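Local coordinates for protein probable mannosyltransferase KTR4 (Saccharomyces cerevisiae, PDB 5A07) that is a probable mannosyltransferase, a lumenal GT-A-type glycosyltransferase domain that holds guanosine-5'-diphosphate and a manganese ion, at residues B[70-75]-B[421-426]; B[371-376]-B[416-421]. One frame throughout, in Å; residues are numbered along the deposited sequence.

Contact 1: residues B[70-75]-B[421-426]; sequences AENKQL and WIRHSM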
loop_
_atom_site.group_PDB
_atom_site.type_symbol
_atom_site.label_atom_id
_atom_site.label_comp_id
_atom_site.label_asym_id
_atom_site.label_seq_id
_atom_site.Cartn_x
_atom_site.Cartn_y
_atom_site.Cartn_z
ATOM N N ALA B 70 7.165 6.553 22.415
ATOM C CA ALA B 70 6.100 7.198 23.196
ATOM C C ALA B 70 5.619 8.472 22.525
ATOM O O ALA B 70 4.443 8.790 22.511
ATOM C CB ALA B 70 6.584 7.522 24.626
ATOM N N GLU B 71 6.570 9.259 22.025
ATOM C CA GLU B 71 6.203 10.540 21.388
ATOM C C GLU B 71 5.439 10.296 20.056
ATOM O O GLU B 71 4.539 11.032 19.741
ATOM C CB GLU B 71 7.473 11.383 21.105
ATOM C CG GLU B 71 7.947 12.047 22.401
ATOM C CD GLU B 71 9.222 12.957 22.292
ATOM O OE1 GLU B 71 9.154 13.930 21.551
ATOM O OE2 GLU B 71 10.247 12.744 23.019
ATOM N N ASN B 72 5.836 9.242 19.329
ATOM C CA ASN B 72 5.193 8.840 18.039
ATOM C C ASN B 72 3.747 8.383 18.329
ATOM O O ASN B 72 2.851 8.748 17.595
ATOM C CB ASN B 72 5.999 7.768 17.306
ATOM C CG ASN B 72 7.275 8.318 16.717
ATOM O OD1 ASN B 72 7.430 9.532 16.689
ATOM N ND2 ASN B 72 8.104 7.474 16.101
ATOM N N LYS B 73 3.530 7.615 19.401
ATOM C CA LYS B 73 2.155 7.214 19.750
ATOM C C LYS B 73 1.309 8.380 20.111
ATOM O O LYS B 73 0.156 8.408 19.827
ATOM C CB LYS B 73 2.151 6.289 20.964
ATOM C CG LYS B 73 2.676 4.921 20.704
ATOM C CD LYS B 73 2.199 3.960 21.814
ATOM C CE LYS B 73 3.330 3.477 22.713
ATOM N NZ LYS B 73 3.234 2.031 23.119
ATOM N N GLN B 74 1.887 9.360 20.795
ATOM C CA GLN B 74 1.127 10.527 21.153
ATOM C C GLN B 74 0.749 11.313 19.921
ATOM O O GLN B 74 -0.379 11.836 19.843
ATOM C CB GLN B 74 1.905 11.442 22.131
ATOM C CG GLN B 74 1.162 12.731 22.408
ATOM C CD GLN B 74 1.812 13.556 23.537
ATOM O OE1 GLN B 74 1.474 14.713 23.749
ATOM N NE2 GLN B 74 2.738 12.969 24.235
ATOM N N LEU B 75 1.679 11.497 18.990
ATOM C CA LEU B 75 1.376 12.209 17.732
ATOM C C LEU B 75 0.284 11.482 16.909
ATOM O O LEU B 75 -0.671 12.068 16.442
ATOM C CB LEU B 75 2.623 12.389 16.890
ATOM C CG LEU B 75 2.351 13.101 15.560
ATOM C CD1 LEU B 75 1.862 14.528 15.825
ATOM C CD2 LEU B 75 3.587 13.156 14.698
ATOM N N TRP B 421 5.382 9.522 8.903
ATOM C CA TRP B 421 4.724 10.097 7.753
ATOM C C TRP B 421 4.047 11.466 8.131
ATOM O O TRP B 421 4.180 12.458 7.385
ATOM C CB TRP B 421 3.619 9.099 7.214
ATOM C CG TRP B 421 3.005 9.595 5.965
ATOM C CD1 TRP B 421 1.860 10.343 5.832
ATOM C CD2 TRP B 421 3.563 9.483 4.663
ATOM N NE1 TRP B 421 1.689 10.692 4.550
ATOM C CE2 TRP B 421 2.733 10.178 3.807
ATOM C CE3 TRP B 421 4.748 8.891 4.158
ATOM C CZ2 TRP B 421 2.978 10.280 2.458
ATOM C CZ3 TRP B 421 5.012 8.978 2.774
ATOM C CH2 TRP B 421 4.143 9.694 1.951
ATOM N N ILE B 422 3.375 11.498 9.251
ATOM C CA ILE B 422 2.745 12.763 9.727
ATOM C C ILE B 422 3.814 13.829 9.946
ATOM O O ILE B 422 3.675 14.970 9.473
ATOM C CB ILE B 422 1.953 12.582 11.027
ATOM C CG1 ILE B 422 0.719 11.716 10.759
ATOM C CG2 ILE B 422 1.491 13.952 11.611
ATOM C CD1 ILE B 422 0.046 11.213 11.990
ATOM N N ARG B 423 4.855 13.454 10.633
ATOM C CA ARG B 423 5.915 14.425 11.004
ATOM C C ARG B 423 6.668 14.979 9.801
ATOM O O ARG B 423 6.965 16.183 9.754
ATOM C CB ARG B 423 6.867 13.763 11.967
ATOM C CG ARG B 423 8.082 14.625 12.403
ATOM C CD ARG B 423 8.964 13.861 13.370
ATOM N NE ARG B 423 8.179 13.587 14.532
ATOM C CZ ARG B 423 7.928 12.389 15.105
ATOM N NH1 ARG B 423 8.494 11.289 14.661
ATOM N NH2 ARG B 423 7.105 12.352 16.156
ATOM N N HIS B 424 6.987 14.131 8.838
ATOM C CA HIS B 424 7.940 14.470 7.769
ATOM C C HIS B 424 7.370 14.551 6.369
ATOM O O HIS B 424 7.992 15.151 5.467
ATOM C CB HIS B 424 9.076 13.458 7.711
ATOM C CG HIS B 424 9.920 13.472 8.929
ATOM N ND1 HIS B 424 10.808 14.494 9.201
ATOM C CD2 HIS B 424 10.025 12.595 9.939
ATOM C CE1 HIS B 424 11.404 14.247 10.345
ATOM N NE2 HIS B 424 10.942 13.104 10.821
ATOM N N SER B 425 6.227 13.935 6.120
ATOM C CA SER B 425 5.767 13.848 4.773
ATOM C C SER B 425 4.569 14.679 4.523
ATOM O O SER B 425 4.244 14.900 3.377
ATOM C CB SER B 425 5.417 12.434 4.338
ATOM O OG SER B 425 6.517 11.599 4.440
ATOM N N MET B 426 3.886 15.141 5.543
ATOM C CA MET B 426 2.683 15.916 5.308
ATOM C C MET B 426 2.943 17.422 5.456
ATOM O O MET B 426 3.334 17.866 6.519
ATOM C CB MET B 426 1.579 15.459 6.251
ATOM C CG MET B 426 1.107 13.983 5.980
ATOM S SD MET B 426 -0.076 13.376 7.195
ATOM C CE MET B 426 -1.565 14.206 6.749
#
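Arg-423 leaves helix 418-425 with its first two side-chain torsions extended, then bends at chi3 (-62°), which brings its guanidinium to the amide of Asn-72. The Asn-72 amide reaches across from helix 65-80; its CB is not aimed at the other helix, but the end of the side chain comes nearer. The two outer nitrogens of the arginine close end-on upon a single oxygen. Arg-423 NH1 to Asn-72 OD1 is 2.9 Å, and Arg-423 NH2 to Asn-72 OD1 is also 2.9 Å. Both N-H groups point somewhat off the oxygen, with N-H...O angles of 144°, as expected when two donors share one acceptor. The oxygen sits in the guanidinium plane. Seen from the amide, NH2 comes nearly in line with the C=O bond, while NH1 is tilted from the carbonyl plane. The two flat groups are turned modestly against each other. The other end of the amide is also held: Asn-72 ND2 bonds to Gln-301 OE1, so both polar ends have partners and the rotation of the amide is fixed.

In this GT-A-clan glycosyltransferase, helix 65-80, early in the chain, meets helix 418-425 near the C-terminus. The two short axes run almost perpendicular, at 89°, and stay 11.1 Å apart at closest approach. Side chains therefore do the bridging. Next to the polar grip, the CD2 methyl of Leu-75 meets the CG2 methyl of Ile-422 at 3.8 Å, the two side chains running side by side with opposite headings. The same Leu-75 CD2 lies 3.9 Å from Arg-423 NH2. The carboxylate of Glu-71 is farther off, with OE1 6.0 Å from Arg-423 NH2, and could add only a weak electrostatic pull.

Contact 2: residues B[371-376]-B[416-421]; sequences IHWFRD and NCQATW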
loop_
_atom_site.group_PDB
_atom_site.type_symbol
_atom_site.label_atom_id
_atom_site.label_comp_id
_atom_site.label_asym_id
_atom_site.label_seq_id
_atom_site.Cartn_x
_atom_site.Cartn_y
_atom_site.Cartn_z
ATOM N N ILE B 371 0.481 11.781 -2.461
ATOM C CA ILE B 371 0.199 10.499 -1.797
ATOM C C ILE B 371 -0.722 10.842 -0.600
ATOM O O ILE B 371 -0.348 11.673 0.282
ATOM C CB ILE B 371 1.484 9.809 -1.345
ATOM C CG1 ILE B 371 2.389 9.503 -2.564
ATOM C CG2 ILE B 371 1.135 8.585 -0.544
ATOM C CD1 ILE B 371 3.722 8.993 -2.177
ATOM N N HIS B 372 -1.951 10.361 -0.647
ATOM C CA HIS B 372 -3.017 10.786 0.235
ATOM C C HIS B 372 -3.224 9.733 1.326
ATOM O O HIS B 372 -3.515 8.557 0.994
ATOM C CB HIS B 372 -4.301 10.992 -0.529
ATOM C CG HIS B 372 -5.454 11.443 0.294
ATOM N ND1 HIS B 372 -5.573 12.736 0.760
ATOM C CD2 HIS B 372 -6.538 10.783 0.755
ATOM C CE1 HIS B 372 -6.666 12.850 1.492
ATOM N NE2 HIS B 372 -7.288 11.682 1.491
ATOM N N TRP B 373 -3.306 10.186 2.577
ATOM C CA TRP B 373 -3.713 9.349 3.708
ATOM C C TRP B 373 -5.228 9.462 3.940
ATOM O O TRP B 373 -5.738 10.517 4.361
ATOM C CB TRP B 373 -2.956 9.739 4.988
ATOM C CG TRP B 373 -3.307 8.941 6.193
ATOM C CD1 TRP B 373 -3.673 7.656 6.212
ATOM C CD2 TRP B 373 -3.212 9.339 7.534
ATOM N NE1 TRP B 373 -3.910 7.226 7.482
ATOM C CE2 TRP B 373 -3.648 8.260 8.322
ATOM C CE3 TRP B 373 -2.832 10.529 8.171
ATOM C CZ2 TRP B 373 -3.668 8.307 9.699
ATOM C CZ3 TRP B 373 -2.871 10.584 9.518
ATOM C CH2 TRP B 373 -3.273 9.474 10.282
ATOM N N PHE B 374 -5.948 8.363 3.657
ATOM C CA PHE B 374 -7.401 8.341 3.729
ATOM C C PHE B 374 -7.812 8.127 5.176
ATOM O O PHE B 374 -8.258 7.032 5.584
ATOM C CB PHE B 374 -7.992 7.231 2.829
ATOM C CG PHE B 374 -8.252 7.684 1.432
ATOM C CD1 PHE B 374 -9.269 8.572 1.167
ATOM C CD2 PHE B 374 -7.436 7.238 0.368
ATOM C CE1 PHE B 374 -9.483 9.027 -0.144
ATOM C CE2 PHE B 374 -7.672 7.688 -0.907
ATOM C CZ PHE B 374 -8.688 8.590 -1.177
ATOM N N ARG B 375 -7.682 9.186 5.967
ATOM C CA ARG B 375 -7.971 9.111 7.395
ATOM C C ARG B 375 -9.403 8.639 7.641
ATOM O O ARG B 375 -9.675 7.952 8.645
ATOM C CB ARG B 375 -7.725 10.479 8.078
ATOM C CG ARG B 375 -6.241 10.846 8.139
ATOM C CD ARG B 375 -6.077 12.288 8.590
ATOM N NE ARG B 375 -6.413 12.474 10.023
ATOM C CZ ARG B 375 -6.425 13.653 10.637
ATOM N NH1 ARG B 375 -6.072 14.782 9.972
ATOM N NH2 ARG B 375 -6.780 13.729 11.902
ATOM N N ASP B 376 -10.301 9.016 6.759
ATOM C CA ASP B 376 -11.713 8.772 6.935
ATOM C C ASP B 376 -12.123 7.335 6.621
ATOM O O ASP B 376 -13.285 6.969 6.950
ATOM C CB ASP B 376 -12.601 9.765 6.110
ATOM C CG ASP B 376 -12.221 9.830 4.598
ATOM O OD1 ASP B 376 -11.035 9.512 4.180
ATOM O OD2 ASP B 376 -13.078 10.252 3.780
ATOM N N ASN B 416 4.113 0.606 13.838
ATOM C CA ASN B 416 3.412 1.750 13.244
ATOM C C ASN B 416 4.451 2.804 12.797
ATOM O O ASN B 416 5.261 3.243 13.616
ATOM C CB ASN B 416 2.489 2.357 14.275
ATOM C CG ASN B 416 1.433 3.274 13.665
ATOM O OD1 ASN B 416 1.444 3.573 12.464
ATOM N ND2 ASN B 416 0.557 3.736 14.498
ATOM N N CYS B 417 4.415 3.139 11.506
ATOM C CA CYS B 417 5.252 4.200 10.957
ATOM C C CYS B 417 4.481 5.462 10.670
ATOM O O CYS B 417 5.017 6.416 10.134
ATOM C CB CYS B 417 6.003 3.686 9.738
ATOM S SG CYS B 417 7.370 4.816 9.334
ATOM N N GLN B 418 3.200 5.518 11.045
ATOM C CA GLN B 418 2.365 6.627 10.656
ATOM C C GLN B 418 2.866 7.974 11.250
ATOM O O GLN B 418 2.761 8.991 10.574
ATOM C CB GLN B 418 0.900 6.386 10.995
ATOM C CG GLN B 418 -0.063 7.496 10.546
ATOM C CD GLN B 418 -0.211 7.510 9.040
ATOM O OE1 GLN B 418 -0.439 6.457 8.423
ATOM N NE2 GLN B 418 -0.075 8.641 8.451
ATOM N N ALA B 419 3.415 7.986 12.476
ATOM C CA ALA B 419 3.945 9.215 13.065
ATOM C C ALA B 419 5.043 9.808 12.218
ATOM O O ALA B 419 5.106 11.021 12.073
ATOM C CB ALA B 419 4.456 8.984 14.489
ATOM N N THR B 420 5.895 8.965 11.635
ATOM C CA THR B 420 6.956 9.435 10.749
ATOM C C THR B 420 6.404 10.116 9.488
ATOM O O THR B 420 6.850 11.204 9.100
ATOM C CB THR B 420 7.934 8.297 10.390
ATOM O OG1 THR B 420 8.555 7.859 11.589
ATOM C CG2 THR B 420 8.990 8.741 9.360
ATOM N N TRP B 421 5.382 9.522 8.903
ATOM C CA TRP B 421 4.724 10.097 7.753
ATOM C C TRP B 421 4.047 11.466 8.131
ATOM O O TRP B 421 4.180 12.458 7.385
ATOM C CB TRP B 421 3.619 9.099 7.214
ATOM C CG TRP B 421 3.005 9.595 5.965
ATOM C CD1 TRP B 421 1.860 10.343 5.832
ATOM C CD2 TRP B 421 3.563 9.483 4.663
ATOM N NE1 TRP B 421 1.689 10.692 4.550
ATOM C CE2 TRP B 421 2.733 10.178 3.807
ATOM C CE3 TRP B 421 4.748 8.891 4.158
ATOM C CZ2 TRP B 421 2.978 10.280 2.458
ATOM C CZ3 TRP B 421 5.012 8.978 2.774
ATOM C CH2 TRP B 421 4.143 9.694 1.951
HETATM O O HOH W 1 -0.112 12.410 2.901
#
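A water joins Ile-371 of strand 371-373 to Trp-421 of helix 418-425: it donates to Ile-371 O at 2.7 Å and accepts from Trp-421 NE1 at 3.0 Å. The water lies at the edge of the indole, in its plane. It thus satisfies a carbonyl and a ring N-H of two buried residues together. Close by, Ile-371 CG2 packs against Trp-421 CZ2 at 3.9 Å, the isoleucine meeting the indole roughly crosswise.

Strand 371-373 pairs in parallel with strand 256-262 in the mixed central sheet of the GT-A-type fold, and helix 418-425 packs beside it. Trp-373 NE1 bonds to Val-259 O of that neighbouring strand, which helps to fix the indole. At the start of the helix, Asn-416 OD1 accepts from Gln-418 N at 3.0 Å. This is an Asx turn, with the donor above the carbonyl plane. Cys-417, the N-cap residue, is tied to Cys-315 by a disulfide.

The larger part of the contact is a stack of the Gln-418 amide on the indole of Trp-373. The planes are only 12° apart. Gln-418 NE2 lies over the middle of the ring system, 3.3 Å from Trp-373 CD2. Gln-418 CG adds a CH-pi contact, 4.1 Å from the centroid of the six-membered ring. A bend at chi2 (71°) in the glutamine chain lays the amide flat on this face. Arg-375 CG packs on the opposite face, toward the rim.

The centres of contacts 1 and 2 are about 9 Å apart, on the same side of the chain's centre. Trp-421 lies in the helix segment of both, but touches the partner segment only in contact 2. Along the chain, 70-75 comes first, then 371-376, then 416-426, so contact 2 is nested inside the loop closed by contact 1. Contact 1 brings the early helix 65-80 to the C-terminal helix 418-425; contact 2 sets that same helix on strand 371-373 of the mixed sheet. The two contacts also touch directly: Ile-422 CD1 meets Trp-373 CZ3 at 3.9 Å, and Asn-72 CB meets Ala-419 CB at 3.4 Å. Contact 2 is buried; contact 1 is partly so.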